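Local coordinates for protein 3-hydroxyacyl-CoA dehydrogenase (Brucella suis, PDB 4O5O) that probably catalyses the NAD-dependent oxidation of 3-hydroxyacyl-CoA thioesters to 3-oxoacyl-CoA, as a four-chain enzyme of the short-chain dehydrogenase family, at residues K31-E35 and A36-V40; R117-I121 and N122-T126; R185-R189 and H190-V194; Q212-Q215 and D216-A220. All blocks are in the same frame, centred on the assembly; numbering follows the deposited sequence. Where two conformers were deposited one is given.

Contact 1 (K31-E35 and A36-V40); sequences KMAVE and AGAKV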
loop_
_atom_site.group_PDB
_atom_site.type_symbol
_atom_site.label_atom_id
_atom_site.label_comp_id
_atom_site.label_asym_id
_atom_site.label_seq_id
_atom_site.Cartn_x
_atom_site.Cartn_y
_atom_site.Cartn_z
ATOM N N LYS B 31 0.847 0.718 -31.893
ATOM C CA LYS B 31 1.467 1.780 -32.733
ATOM C C LYS B 31 2.905 2.040 -32.256
ATOM O O LYS B 31 3.845 2.124 -33.059
ATOM C CB LYS B 31 0.619 3.051 -32.701
ATOM C CG LYS B 31 1.154 4.221 -33.509
ATOM C CD LYS B 31 0.240 5.449 -33.459
ATOM C CE LYS B 31 0.832 6.633 -34.246
ATOM N NZ LYS B 31 -0.084 7.806 -34.356
ATOM N N MET B 32 3.080 2.174 -30.943
ATOM C CA MET B 32 4.400 2.382 -30.365
ATOM C C MET B 32 5.369 1.264 -30.765
ATOM O O MET B 32 6.501 1.526 -31.202
ATOM C CB MET B 32 4.277 2.445 -28.840
ATOM C CG MET B 32 5.583 2.557 -28.067
ATOM S SD MET B 32 6.513 1.034 -27.838
ATOM C CE MET B 32 5.401 0.078 -26.831
ATOM N N ALA B 33 4.912 0.025 -30.661
ATOM C CA ALA B 33 5.799 -1.094 -30.892
ATOM C C ALA B 33 6.222 -1.172 -32.368
ATOM O O ALA B 33 7.399 -1.353 -32.674
ATOM C CB ALA B 33 5.127 -2.370 -30.440
ATOM N N VAL B 34 5.271 -1.004 -33.278
ATOM C CA VAL B 34 5.594 -1.022 -34.705
ATOM C C VAL B 34 6.557 0.123 -35.043
ATOM O O VAL B 34 7.517 -0.082 -35.790
ATOM C CB VAL B 34 4.318 -0.916 -35.588
ATOM C CG1 VAL B 34 4.652 -0.663 -37.061
ATOM C CG2 VAL B 34 3.497 -2.192 -35.478
ATOM N N GLU B 35 6.321 1.309 -34.477
ATOM C CA GLU B 35 7.155 2.466 -34.804
ATOM C C GLU B 35 8.573 2.273 -34.234
ATOM O O GLU B 35 9.536 2.845 -34.762
ATOM C CB GLU B 35 6.467 3.778 -34.342
ATOM C CG GLU B 35 5.178 4.023 -35.150
ATOM C CD GLU B 35 4.504 5.388 -34.951
ATOM O OE1 GLU B 35 4.793 6.075 -33.954
ATOM O OE2 GLU B 35 3.684 5.761 -35.775
ATOM N N ALA B 36 8.707 1.425 -33.206
ATOM C CA ALA B 36 10.025 1.065 -32.646
ATOM C C ALA B 36 10.700 -0.134 -33.328
ATOM O O ALA B 36 11.757 -0.576 -32.875
ATOM C CB ALA B 36 9.908 0.790 -31.153
ATOM N N GLY B 37 10.086 -0.659 -34.390
ATOM C CA GLY B 37 10.662 -1.748 -35.181
ATOM C C GLY B 37 10.298 -3.155 -34.749
ATOM O O GLY B 37 10.877 -4.125 -35.224
ATOM N N ALA B 38 9.322 -3.267 -33.858
ATOM C CA ALA B 38 8.839 -4.549 -33.387
ATOM C C ALA B 38 7.761 -5.097 -34.327
ATOM O O ALA B 38 7.218 -4.372 -35.168
ATOM C CB ALA B 38 8.277 -4.388 -31.980
ATOM N N LYS B 39 7.472 -6.383 -34.175
ATOM C CA LYS B 39 6.345 -7.017 -34.834
ATOM C C LYS B 39 5.236 -7.057 -33.794
ATOM O O LYS B 39 5.517 -7.180 -32.602
ATOM C CB LYS B 39 6.655 -8.451 -35.272
ATOM C CG LYS B 39 7.918 -8.629 -36.089
ATOM C CD LYS B 39 7.881 -7.800 -37.352
ATOM C CE LYS B 39 8.979 -8.274 -38.285
ATOM N NZ LYS B 39 9.241 -7.291 -39.362
ATOM N N VAL B 40 3.982 -6.963 -34.245
ATOM C CA VAL B 40 2.832 -6.953 -33.335
ATOM C C VAL B 40 1.722 -7.879 -33.805
ATOM O O VAL B 40 1.342 -7.870 -34.981
ATOM C CB VAL B 40 2.196 -5.563 -33.186
ATOM C CG1 VAL B 40 1.029 -5.625 -32.210
ATOM C CG2 VAL B 40 3.219 -4.543 -32.724
HETATM O O HOH W 1 8.024 -2.704 -37.031
#
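The flat groups that meet here are the peptide carbonyls of M32, A33 and V34 in the last helical turn, approached by the N-H groups of A36, G37 and A38. G37 N stands over one face of the V34 carbonyl, 65° out of its plane, at 3.0 Å from V34 O. The A33 carbonyl is met less steeply: A38 N is 3.0 Å from A33 O and tilted 33° from that plane. A36 N, the last donor in helical style, bonds to M32 O at 3.0 Å and makes a weak second bond to A33 O. Water 1 lies within hydrogen-bonding distance of V34 O and of A38 O, 2.6 Å from A38 O.

Beside this polar turn the side chains close up. In one of the two deposited V40 conformers, V40 CG2, opposite the carbonyl carbon about its first torsion, reaches V34 CG2 at 3.6 Å, the two valines crossing at about a right angle, and A33 CB at 3.7 Å. A33 and A38 also touch F16 on strand 15-19. With G37 at positive phi (91°), the paired bonds from G37 N and A38 N define a Schellman motif, which turns helix 24-35 into strand 39-44 and completes the first beta-alpha-beta unit of the Rossmann-type fold.

Contact 2 (R117-I121 and N122-T126); sequences RTISI and NLIGT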
loop_
_atom_site.group_PDB
_atom_site.type_symbol
_atom_site.label_atom_id
_atom_site.label_comp_id
_atom_site.label_asym_id
_atom_site.label_seq_id
_atom_site.Cartn_x
_atom_site.Cartn_y
_atom_site.Cartn_z
ATOM N N ARG B 117 -18.910 -11.217 -15.366
ATOM C CA ARG B 117 -18.369 -10.840 -16.673
ATOM C C ARG B 117 -17.152 -9.932 -16.561
ATOM O O ARG B 117 -16.175 -10.100 -17.276
ATOM C CB ARG B 117 -19.451 -10.180 -17.540
ATOM C CG ARG B 117 -18.974 -9.766 -18.927
ATOM C CD ARG B 117 -20.093 -9.203 -19.811
ATOM N NE ARG B 117 -19.597 -8.727 -21.112
ATOM C CZ ARG B 117 -19.154 -7.489 -21.370
ATOM N NH1 ARG B 117 -19.124 -6.535 -20.426
ATOM N NH2 ARG B 117 -18.731 -7.199 -22.600
ATOM N N THR B 118 -17.224 -8.934 -15.698
ATOM C CA THR B 118 -16.101 -8.025 -15.512
ATOM C C THR B 118 -14.868 -8.767 -15.017
ATOM O O THR B 118 -13.747 -8.551 -15.499
ATOM C CB THR B 118 -16.526 -6.928 -14.543
ATOM O OG1 THR B 118 -17.600 -6.206 -15.138
ATOM C CG2 THR B 118 -15.418 -5.950 -14.207
ATOM N N ILE B 119 -15.063 -9.651 -14.043
ATOM C CA ILE B 119 -13.987 -10.520 -13.545
ATOM C C ILE B 119 -13.440 -11.391 -14.671
ATOM O O ILE B 119 -12.226 -11.572 -14.826
ATOM C CB ILE B 119 -14.496 -11.448 -12.408
ATOM C CG1 ILE B 119 -14.872 -10.640 -11.170
ATOM C CG2 ILE B 119 -13.469 -12.513 -12.040
ATOM C CD1 ILE B 119 -13.742 -9.758 -10.682
ATOM N N SER B 120 -14.345 -11.963 -15.448
ATOM C CA SER B 120 -13.949 -12.856 -16.534
ATOM C C SER B 120 -13.050 -12.165 -17.565
ATOM O O SER B 120 -11.964 -12.680 -17.899
ATOM C CB SER B 120 -15.194 -13.449 -17.234
ATOM O OG SER B 120 -14.810 -14.226 -18.347
ATOM N N ILE B 121 -13.474 -11.012 -18.059
ATOM C CA ILE B 121 -12.693 -10.333 -19.072
ATOM C C ILE B 121 -11.389 -9.778 -18.494
ATOM O O ILE B 121 -10.306 -9.969 -19.033
ATOM C CB ILE B 121 -13.505 -9.202 -19.725
ATOM C CG1 ILE B 121 -14.712 -9.765 -20.503
ATOM C CG2 ILE B 121 -12.605 -8.379 -20.648
ATOM C CD1 ILE B 121 -15.773 -8.747 -20.835
ATOM N N ASN B 122 -11.498 -9.077 -17.370
ATOM C CA ASN B 122 -10.388 -8.262 -16.891
ATOM C C ASN B 122 -9.314 -9.078 -16.163
ATOM O O ASN B 122 -8.112 -8.781 -16.291
ATOM C CB ASN B 122 -10.891 -7.226 -15.907
ATOM C CG ASN B 122 -11.711 -6.146 -16.545
ATOM O OD1 ASN B 122 -11.935 -6.158 -17.748
ATOM N ND2 ASN B 122 -12.138 -5.176 -15.751
ATOM N N LEU B 123 -9.748 -10.088 -15.403
ATOM C CA LEU B 123 -8.884 -10.860 -14.528
ATOM C C LEU B 123 -8.602 -12.253 -15.096
ATOM O O LEU B 123 -7.449 -12.609 -15.334
ATOM C CB LEU B 123 -9.455 -10.915 -13.117
ATOM C CG LEU B 123 -8.645 -11.739 -12.109
ATOM C CD1 LEU B 123 -7.183 -11.304 -12.058
ATOM C CD2 LEU B 123 -9.298 -11.634 -10.746
ATOM N N ILE B 124 -9.649 -13.030 -15.362
ATOM C CA ILE B 124 -9.448 -14.339 -15.956
ATOM C C ILE B 124 -8.794 -14.232 -17.323
ATOM O O ILE B 124 -7.862 -14.996 -17.623
ATOM C CB ILE B 124 -10.725 -15.186 -15.968
ATOM C CG1 ILE B 124 -11.178 -15.402 -14.506
ATOM C CG2 ILE B 124 -10.485 -16.531 -16.667
ATOM C CD1 ILE B 124 -12.541 -16.024 -14.341
ATOM N N GLY B 125 -9.218 -13.277 -18.142
ATOM C CA GLY B 125 -8.606 -13.107 -19.473
ATOM C C GLY B 125 -7.132 -12.756 -19.407
ATOM O O GLY B 125 -6.323 -13.242 -20.196
ATOM N N THR B 126 -6.766 -11.898 -18.473
ATOM C CA THR B 126 -5.367 -11.514 -18.280
ATOM C C THR B 126 -4.510 -12.700 -17.813
ATOM O O THR B 126 -3.463 -12.943 -18.353
ATOM C CB THR B 126 -5.274 -10.295 -17.333
ATOM O OG1 THR B 126 -5.574 -9.109 -18.103
ATOM C CG2 THR B 126 -3.897 -10.131 -16.695
HETATM O O HOH W 2 -7.835 -8.858 -19.750
#
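N122 packs back on T118 and I121 where helix 112-137 widens into a pi-type turn at 122-124, in the long helix between strands 90-93 and 149-154 of the parallel sheet of the Rossmann-type fold. Its CB rests 3.2 Å from T118 O, the same carbonyl that accepts the backbone bond from N122 N at 3.0 Å. CG lies anti to the carbonyl carbon (chi1 -70°), which folds the amide back along the preceding turn and leaves CG 3.3 Å from T118 O. At the tip the two amide atoms part: OD1 comes within 3.7 Å of I121 CG2 and accepts a hydrogen bond from V97 N, while ND2 runs beside T118 CG2 and donates to S172 OG. Both tip atoms are thus satisfied and the rotation of the amide is fixed. Y169 and K173 also touch this side chain; N122, Y169 and K173 probably match the active-site asparagine, tyrosine and lysine of classical short-chain dehydrogenases.

On another side of the helix, L123 packs against I119 of the second subunit, as does I119, modelled in two conformers. Water 2 is hydrogen-bonded to I121 O and to T126 OG1, 2.8 Å from each. The widening itself is recorded at I119 O, which accepts from two donors: L123 N at 2.9 Å, tilted 34° from the carbonyl plane, and I124 N at 3.0 Å, lying in that plane.

Contact 3 (R185-R189 and H190-V194); sequences RELAR and HGIRV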
loop_
_atom_site.group_PDB
_atom_site.type_symbol
_atom_site.label_atom_id
_atom_site.label_comp_id
_atom_site.label_asym_id
_atom_site.label_seq_id
_atom_site.Cartn_x
_atom_site.Cartn_y
_atom_site.Cartn_z
ATOM N N ARG B 185 7.700 -13.901 -9.180
ATOM C CA ARG B 185 8.590 -14.750 -8.400
ATOM C C ARG B 185 8.840 -16.085 -9.105
ATOM O O ARG B 185 9.950 -16.610 -9.117
ATOM C CB ARG B 185 8.001 -15.000 -7.021
ATOM C CG ARG B 185 8.208 -13.843 -6.074
ATOM C CD ARG B 185 7.396 -13.973 -4.789
ATOM N NE ARG B 185 8.005 -13.197 -3.723
ATOM C CZ ARG B 185 7.584 -13.196 -2.463
ATOM N NH1 ARG B 185 6.454 -13.809 -2.109
ATOM N NH2 ARG B 185 8.296 -12.548 -1.551
ATOM N N GLU B 186 7.799 -16.663 -9.675
ATOM C CA GLU B 186 7.954 -17.932 -10.356
ATOM C C GLU B 186 8.662 -17.764 -11.696
ATOM O O GLU B 186 9.612 -18.518 -12.039
ATOM C CB GLU B 186 6.591 -18.554 -10.609
ATOM C CG GLU B 186 6.714 -19.886 -11.348
ATOM C CD GLU B 186 5.397 -20.415 -11.862
ATOM O OE1 GLU B 186 4.355 -20.061 -11.270
ATOM O OE2 GLU B 186 5.430 -21.190 -12.859
ATOM N N LEU B 187 8.158 -16.824 -12.488
ATOM C CA LEU B 187 8.670 -16.694 -13.869
ATOM C C LEU B 187 10.105 -16.163 -13.937
ATOM O O LEU B 187 10.741 -16.258 -14.977
ATOM C CB LEU B 187 7.705 -15.892 -14.738
ATOM C CG LEU B 187 6.319 -16.535 -14.912
ATOM C CD1 LEU B 187 5.486 -15.707 -15.869
ATOM C CD2 LEU B 187 6.382 -17.994 -15.375
ATOM N N ALA B 188 10.610 -15.627 -12.830
ATOM C CA ALA B 188 12.024 -15.267 -12.717
ATOM C C ALA B 188 12.922 -16.445 -13.059
ATOM O O ALA B 188 13.986 -16.261 -13.630
ATOM C CB ALA B 188 12.332 -14.803 -11.297
ATOM N N ARG B 189 12.487 -17.652 -12.714
ATOM C CA ARG B 189 13.248 -18.868 -13.023
ATOM C C ARG B 189 13.431 -19.100 -14.514
ATOM O O ARG B 189 14.318 -19.847 -14.908
ATOM C CB ARG B 189 12.582 -20.078 -12.373
ATOM C CG ARG B 189 12.411 -20.007 -10.842
ATOM C CD ARG B 189 11.477 -21.105 -10.336
ATOM N NE ARG B 189 11.585 -21.322 -8.891
ATOM C CZ ARG B 189 10.776 -22.109 -8.189
ATOM N NH1 ARG B 189 9.779 -22.778 -8.783
ATOM N NH2 ARG B 189 10.965 -22.244 -6.879
ATOM N N HIS B 190 12.580 -18.471 -15.319
ATOM C CA HIS B 190 12.652 -18.516 -16.771
ATOM C C HIS B 190 13.153 -17.220 -17.403
ATOM O O HIS B 190 13.173 -17.095 -18.620
ATOM C CB HIS B 190 11.253 -18.768 -17.312
ATOM C CG HIS B 190 10.661 -20.058 -16.865
ATOM N ND1 HIS B 190 10.817 -21.226 -17.576
ATOM C CD2 HIS B 190 9.904 -20.364 -15.785
ATOM C CE1 HIS B 190 10.182 -22.199 -16.948
ATOM N NE2 HIS B 190 9.614 -21.698 -15.865
ATOM N N GLY B 191 13.542 -16.249 -16.586
ATOM C CA GLY B 191 13.953 -14.947 -17.099
ATOM C C GLY B 191 12.802 -14.155 -17.718
ATOM O O GLY B 191 13.004 -13.407 -18.666
ATOM N N ILE B 192 11.586 -14.333 -17.203
ATOM C CA ILE B 192 10.434 -13.615 -17.707
ATOM C C ILE B 192 10.002 -12.668 -16.594
ATOM O O ILE B 192 9.630 -13.093 -15.509
ATOM C CB ILE B 192 9.291 -14.572 -18.106
ATOM C CG1 ILE B 192 9.718 -15.523 -19.243
ATOM C CG2 ILE B 192 8.036 -13.802 -18.508
ATOM C CD1 ILE B 192 8.790 -16.716 -19.378
ATOM N N ARG B 193 10.050 -11.374 -16.896
ATOM C CA ARG B 193 9.576 -10.340 -15.957
ATOM C C ARG B 193 8.076 -10.135 -16.067
ATOM O O ARG B 193 7.482 -10.368 -17.143
ATOM C CB ARG B 193 10.304 -9.017 -16.238
ATOM C CG ARG B 193 11.768 -9.046 -15.865
ATOM C CD ARG B 193 12.423 -7.697 -15.921
ATOM N NE ARG B 193 12.530 -7.222 -17.292
ATOM C CZ ARG B 193 12.045 -6.085 -17.795
ATOM N NH1 ARG B 193 11.374 -5.208 -17.055
ATOM N NH2 ARG B 193 12.250 -5.805 -19.062
ATOM N N VAL B 194 7.478 -9.690 -14.959
ATOM C CA VAL B 194 6.051 -9.455 -14.891
ATOM C C VAL B 194 5.853 -8.141 -14.158
ATOM O O VAL B 194 6.284 -7.987 -13.002
ATOM C CB VAL B 194 5.321 -10.597 -14.157
ATOM C CG1 VAL B 194 3.821 -10.394 -14.215
ATOM C CG2 VAL B 194 5.696 -11.946 -14.741
HETATM O O HOH W 3 7.729 -22.320 -13.611
#
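L187 O is the hub of the first shell, accepting from H190 N at 2.9 Å and from I192 N at 3.1 Å. The two donors come from opposite faces of the carbonyl plane, 60° and 43° out of it, so the oxygen is gripped above and below. Alongside, G191 N donates to A188 O at 3.0 Å. With G191 at positive phi (68°), the I192-to-L187 and G191-to-A188 bonds make a Schellman motif that ends the helix.

The L187 side chain packs on I192 and V194. Its CB meets I192 CB at 3.9 Å, and CD1 lies 3.9 Å from V194 CG2, the branch opposite the carbonyl carbon of V194.

E186 O lies at the edge of the H190 ring, near its plane. Water 3 lies in the ring plane, 3.0 Å from H190 NE2, and donates to E186 OE2 at 2.7 Å, bridging groups that do not themselves touch. The E186 carboxylate is held farther out by the second subunit, whose V103 N and L104 N donate to OE1 and OE2 respectively; R185 also bonds to that subunit.

The turn delivers the chain from helix 167-187 into strand 192-199, beside strand 149-154, where I151 touches both L187 and I192. Helix 112-137 covers the same apolar patch through A134 on L187 and M137 on I192.

Contact 4 (Q212-Q215 and D216-A220); sequences QEVQ and DALGA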
loop_
_atom_site.group_PDB
_atom_site.type_symbol
_atom_site.label_atom_id
_atom_site.label_comp_id
_atom_site.label_asym_id
_atom_site.label_seq_id
_atom_site.Cartn_x
_atom_site.Cartn_y
_atom_site.Cartn_z
ATOM N N GLN B 212 -18.956 16.001 -23.195
ATOM C CA GLN B 212 -17.749 16.795 -22.972
ATOM C C GLN B 212 -17.675 17.344 -21.563
ATOM O O GLN B 212 -16.610 17.382 -20.972
ATOM C CB GLN B 212 -17.663 17.955 -23.964
ATOM C CG GLN B 212 -16.299 18.645 -23.981
ATOM C CD GLN B 212 -15.184 17.724 -24.466
ATOM O OE1 GLN B 212 -15.381 16.907 -25.375
ATOM N NE2 GLN B 212 -14.013 17.847 -23.864
ATOM N N GLU B 213 -18.807 17.793 -21.048
ATOM C CA GLU B 213 -18.893 18.379 -19.706
ATOM C C GLU B 213 -18.364 17.333 -18.675
ATOM O O GLU B 213 -17.623 17.640 -17.723
ATOM C CB GLU B 213 -20.374 18.834 -19.433
ATOM C CG GLU B 213 -21.021 19.915 -20.387
ATOM C CD GLU B 213 -21.667 19.424 -21.742
ATOM O OE1 GLU B 213 -21.444 18.217 -22.056
ATOM O OE2 GLU B 213 -22.361 20.251 -22.524
ATOM N N VAL B 214 -18.731 16.079 -18.899
ATOM C CA VAL B 214 -18.302 14.974 -18.036
ATOM C C VAL B 214 -16.802 14.715 -18.156
ATOM O O VAL B 214 -16.098 14.572 -17.158
ATOM C CB VAL B 214 -19.086 13.674 -18.349
ATOM C CG1 VAL B 214 -18.536 12.475 -17.579
ATOM C CG2 VAL B 214 -20.555 13.853 -17.997
ATOM N N GLN B 215 -16.321 14.655 -19.390
ATOM C CA GLN B 215 -14.894 14.443 -19.651
ATOM C C GLN B 215 -14.083 15.562 -19.000
ATOM O O GLN B 215 -13.041 15.338 -18.376
ATOM C CB GLN B 215 -14.616 14.416 -21.140
ATOM C CG GLN B 215 -15.233 13.265 -21.912
ATOM C CD GLN B 215 -14.830 13.300 -23.381
ATOM O OE1 GLN B 215 -13.668 13.542 -23.706
ATOM N NE2 GLN B 215 -15.788 13.088 -24.274
ATOM N N ASP B 216 -14.582 16.782 -19.143
ATOM C CA ASP B 216 -13.904 17.929 -18.571
ATOM C C ASP B 216 -13.843 17.874 -17.046
ATOM O O ASP B 216 -12.810 18.177 -16.468
ATOM C CB ASP B 216 -14.571 19.224 -19.032
ATOM C CG ASP B 216 -14.379 19.492 -20.532
ATOM O OD1 ASP B 216 -13.474 18.878 -21.147
ATOM O OD2 ASP B 216 -15.144 20.312 -21.090
ATOM N N ALA B 217 -14.934 17.454 -16.404
ATOM C CA ALA B 217 -14.916 17.278 -14.942
ATOM C C ALA B 217 -13.913 16.197 -14.517
ATOM O O ALA B 217 -13.209 16.329 -13.492
ATOM C CB ALA B 217 -16.317 17.000 -14.405
ATOM N N LEU B 218 -13.829 15.113 -15.284
ATOM C CA LEU B 218 -12.860 14.052 -14.962
ATOM C C LEU B 218 -11.411 14.558 -15.059
ATOM O O LEU B 218 -10.579 14.306 -14.184
ATOM C CB LEU B 218 -13.083 12.874 -15.895
ATOM C CG LEU B 218 -14.338 12.050 -15.586
ATOM C CD1 LEU B 218 -14.524 10.988 -16.656
ATOM C CD2 LEU B 218 -14.297 11.402 -14.216
ATOM N N GLY B 219 -11.111 15.281 -16.126
ATOM C CA GLY B 219 -9.803 15.892 -16.254
ATOM C C GLY B 219 -9.486 16.828 -15.097
ATOM O O GLY B 219 -8.344 16.890 -14.639
ATOM N N ALA B 220 -10.495 17.567 -14.641
ATOM C CA ALA B 220 -10.308 18.527 -13.544
ATOM C C ALA B 220 -10.010 17.855 -12.205
ATOM O O ALA B 220 -9.478 18.500 -11.292
ATOM C CB ALA B 220 -11.524 19.432 -13.409
#
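Q212 and D216, one turn apart, are joined twice, once by backbone and once by side chain. Among the backbone bonds, D216 N donates to Q212 O at 2.8 Å, and the next three N-H groups, of A217, L218 and G219, reach E213 O, V214 O and Q215 O, each at 3.0 Å. The unbroken i to i+4 ladder is that of a regular short alpha-helix.

The side-chain bond runs from Q212 NE2 to D216 OD1, 3.0 Å, and arrives on the syn side of the carboxylate but 34° out of its plane. Amide and carboxylate are turned 57° against each other, so the pair is twisted rather than flat. The glutamine gets there by bending at its second torsion (chi2 65°), which turns the amide along the helix toward the aspartate and brings Q212 CG to 3.5 Å from D216 OD2.

Apolar contact is slight. V214 CG1 comes only to 4.4 Å from L218 CD1, while L218 CG is closer to the backbone, 3.5 Å from V214 O. Q215 takes its amide elsewhere, NE2 donating to M210 O just ahead of the helix.

Most of this stretch is at the surface, and G219 alone of the touching residues is buried. Helix 212-220 packs on helix 205-209, where M207 touches both Q215 and L218, and L228 of a loop touches Q215 as well.

In the fold
Contacts 1 and 3 do the same job at two places on the parallel sheet: each ends a helix in a Schellman motif and starts the next strand, with centres about 24 Å apart. Contact 1 is partly buried and untouched by other chains, whereas contact 3 is buried and meets two further subunits. Contacts 2 and 4 instead lie within single helices. Contact 2 is buried, its helix widened at a residue whose amide is bonded elsewhere in the chain, and it shares the second subunit with contact 3. Contact 4 is a surface segment with regular bonding and a polar side-chain pair, about 40 Å from contact 3 between centres.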